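Local coordinates for protein response regulator (Xanthomonas campestris pv. campestris, PDB 3QYY) that probably acts as a diguanylate cyclase, making the second messenger c-di-GMP, which it also binds through its GGDEF domain, at residues B[45-50]-B[147-152]. Residues are numbered along the deposited sequence; the frame is centred on the assembly and turned at random.
With MG (magnesium ion), chain I.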
loop_
_atom_site.group_PDB
_atom_site.type_symbol
_atom_site.label_atom_id
_atom_site.label_comp_id
_atom_site.label_asym_id
_atom_site.label_seq_id
_atom_site.Cartn_x
_atom_site.Cartn_y
_atom_site.Cartn_z
ATOM N N LEU B 45 -2.374 -15.344 13.775
ATOM C CA LEU B 45 -1.756 -14.596 12.681
ATOM C C LEU B 45 -2.120 -13.126 12.783
ATOM O O LEU B 45 -3.289 -12.783 12.982
ATOM C CB LEU B 45 -2.229 -15.135 11.327
ATOM C CG LEU B 45 -1.735 -14.366 10.094
ATOM C CD1 LEU B 45 -0.227 -14.580 9.934
ATOM C CD2 LEU B 45 -2.484 -14.837 8.849
ATOM N N PHE B 46 -1.117 -12.260 12.653
ATOM C CA PHE B 46 -1.328 -10.818 12.698
ATOM C C PHE B 46 -0.898 -10.186 11.378
ATOM O O PHE B 46 0.114 -10.576 10.795
ATOM C CB PHE B 46 -0.494 -10.151 13.796
ATOM C CG PHE B 46 -0.820 -10.608 15.187
ATOM C CD1 PHE B 46 -0.180 -11.713 15.736
ATOM C CD2 PHE B 46 -1.748 -9.915 15.958
ATOM C CE1 PHE B 46 -0.456 -12.121 17.041
ATOM C CE2 PHE B 46 -2.034 -10.315 17.266
ATOM C CZ PHE B 46 -1.385 -11.420 17.806
ATOM N N VAL B 47 -1.676 -9.216 10.912
ATOM C CA VAL B 47 -1.342 -8.478 9.697
ATOM C C VAL B 47 -1.173 -7.046 10.182
ATOM O O VAL B 47 -2.088 -6.487 10.796
ATOM C CB VAL B 47 -2.470 -8.538 8.639
ATOM C CG1 VAL B 47 -2.208 -7.498 7.533
ATOM C CG2 VAL B 47 -2.532 -9.930 8.028
ATOM N N LEU B 48 -0.003 -6.461 9.924
ATOM C CA LEU B 48 0.284 -5.099 10.360
ATOM C C LEU B 48 0.615 -4.166 9.199
ATOM O O LEU B 48 1.267 -4.563 8.237
ATOM C CB LEU B 48 1.473 -5.097 11.326
ATOM C CG LEU B 48 1.576 -6.213 12.371
ATOM C CD1 LEU B 48 2.788 -5.950 13.251
ATOM C CD2 LEU B 48 0.326 -6.274 13.211
ATOM N N ASP B 49 0.171 -2.919 9.305
ATOM C CA ASP B 49 0.448 -1.916 8.280
ATOM C C ASP B 49 0.774 -0.613 9.000
ATOM O O ASP B 49 -0.005 -0.147 9.834
ATOM C CB ASP B 49 -0.772 -1.716 7.371
ATOM C CG ASP B 49 -0.495 -0.754 6.227
ATOM O OD1 ASP B 49 -1.387 0.059 5.904
ATOM O OD2 ASP B 49 0.608 -0.823 5.642
ATOM N N MET B 50 1.930 -0.031 8.694
ATOM C CA MET B 50 2.328 1.215 9.332
ATOM C C MET B 50 1.424 2.366 8.896
ATOM O O MET B 50 0.898 2.370 7.779
ATOM C CB MET B 50 3.789 1.546 9.007
ATOM C CG MET B 50 4.790 0.578 9.624
ATOM S SD MET B 50 6.466 1.231 9.594
ATOM C CE MET B 50 6.398 2.388 10.975
ATOM N N ARG B 147 -9.034 -13.327 7.058
ATOM C CA ARG B 147 -9.634 -12.839 8.295
ATOM C C ARG B 147 -8.760 -11.791 8.978
ATOM O O ARG B 147 -9.245 -10.738 9.393
ATOM C CB ARG B 147 -9.897 -14.003 9.256
ATOM C CG ARG B 147 -11.007 -14.937 8.798
ATOM C CD ARG B 147 -11.230 -16.060 9.797
ATOM N NE ARG B 147 -12.327 -16.936 9.395
ATOM C CZ ARG B 147 -12.746 -17.979 10.104
ATOM N NH1 ARG B 147 -12.160 -18.278 11.256
ATOM N NH2 ARG B 147 -13.748 -18.725 9.659
ATOM N N ALA B 148 -7.469 -12.083 9.095
ATOM C CA ALA B 148 -6.533 -11.157 9.725
ATOM C C ALA B 148 -6.411 -9.872 8.909
ATOM O O ALA B 148 -6.368 -8.775 9.461
ATOM C CB ALA B 148 -5.166 -11.815 9.861
ATOM N N ASP B 149 -6.359 -10.019 7.590
ATOM C CA ASP B 149 -6.231 -8.873 6.689
ATOM C C ASP B 149 -7.440 -7.951 6.814
ATOM O O ASP B 149 -7.296 -6.731 6.901
ATOM C CB ASP B 149 -6.075 -9.367 5.243
ATOM C CG ASP B 149 -5.575 -8.281 4.294
ATOM O OD1 ASP B 149 -4.650 -7.534 4.675
ATOM O OD2 ASP B 149 -6.090 -8.186 3.159
ATOM N N ALA B 150 -8.634 -8.535 6.827
ATOM C CA ALA B 150 -9.856 -7.744 6.951
ATOM C C ALA B 150 -9.868 -7.018 8.293
ATOM O O ALA B 150 -10.319 -5.877 8.387
ATOM C CB ALA B 150 -11.082 -8.643 6.827
ATOM N N ALA B 151 -9.366 -7.683 9.329
ATOM C CA ALA B 151 -9.322 -7.095 10.660
ATOM C C ALA B 151 -8.380 -5.894 10.675
ATOM O O ALA B 151 -8.668 -4.876 11.309
ATOM C CB ALA B 151 -8.871 -8.140 11.684
ATOM N N MET B 152 -7.252 -6.018 9.981
ATOM C CA MET B 152 -6.285 -4.927 9.907
ATOM C C MET B 152 -6.942 -3.711 9.250
ATOM O O MET B 152 -6.805 -2.587 9.733
ATOM C CB MET B 152 -5.046 -5.371 9.106
ATOM C CG MET B 152 -3.976 -4.299 8.922
ATOM S SD MET B 152 -4.353 -3.129 7.585
ATOM C CE MET B 152 -3.841 -4.088 6.135
HETATM MG MG MG I . 1.214 0.176 3.961
HETATM O O HOH W 1 -0.893 0.586 3.325
HETATM O O HOH W 2 1.124 2.113 5.008
HETATM O O HOH W 3 1.057 -1.645 3.065
#
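Val47 of strand 45-50 sits against Ala148, Asp149 and Met152 of helix 147-152 where the two axes come within 7.3 Å and run in roughly the same direction, at 37° to each other. The CB bonds of Leu45, Val47 and Asp49 all point toward the helix, as alternate residues on one face of a strand do. Val47 is the strand residue most covered by the helix and divides its branches: CG2 meets the methyl CB of Ala148 at 3.7 Å, whereas CG1, anti to the backbone N (chi1 167°), reaches Met152 CB at 3.9 Å and lies near Asp149 OD1. Ala148 CB also packs over the backbone of Leu45, 3.8 Å from its O. The bent Met152 side chain crosses that of Val47 at about a right angle; its CG lies 3.4 Å from Val47 O, the bend at chi2 (-80°) brings SD to 3.9 Å from Asp49 CB, and the bend at chi3 turns the methyl CE back toward Val47 CG1 and Asp49 CB. This apolar cover lies behind a charged tip: Asp49 OD2 binds magnesium at 2.0 Å, while OD1 accepts a bond from metal-bound water 1 and forms a salt bridge with Lys156, which probably helps fix the carboxylate's rotation. Asp92 supplies a second protein ligand to the metal, and a bound c-di-GMP touches Asp49. Asp149 OD2 forms a salt bridge with Lys54 of the second subunit. In the GGDEF-domain sheet, strand 44-50 runs between antiparallel strands 93-98 and 128-134; helix 141-157 covers one face, and helix 102-116 receives Phe46 and Leu48 on the other.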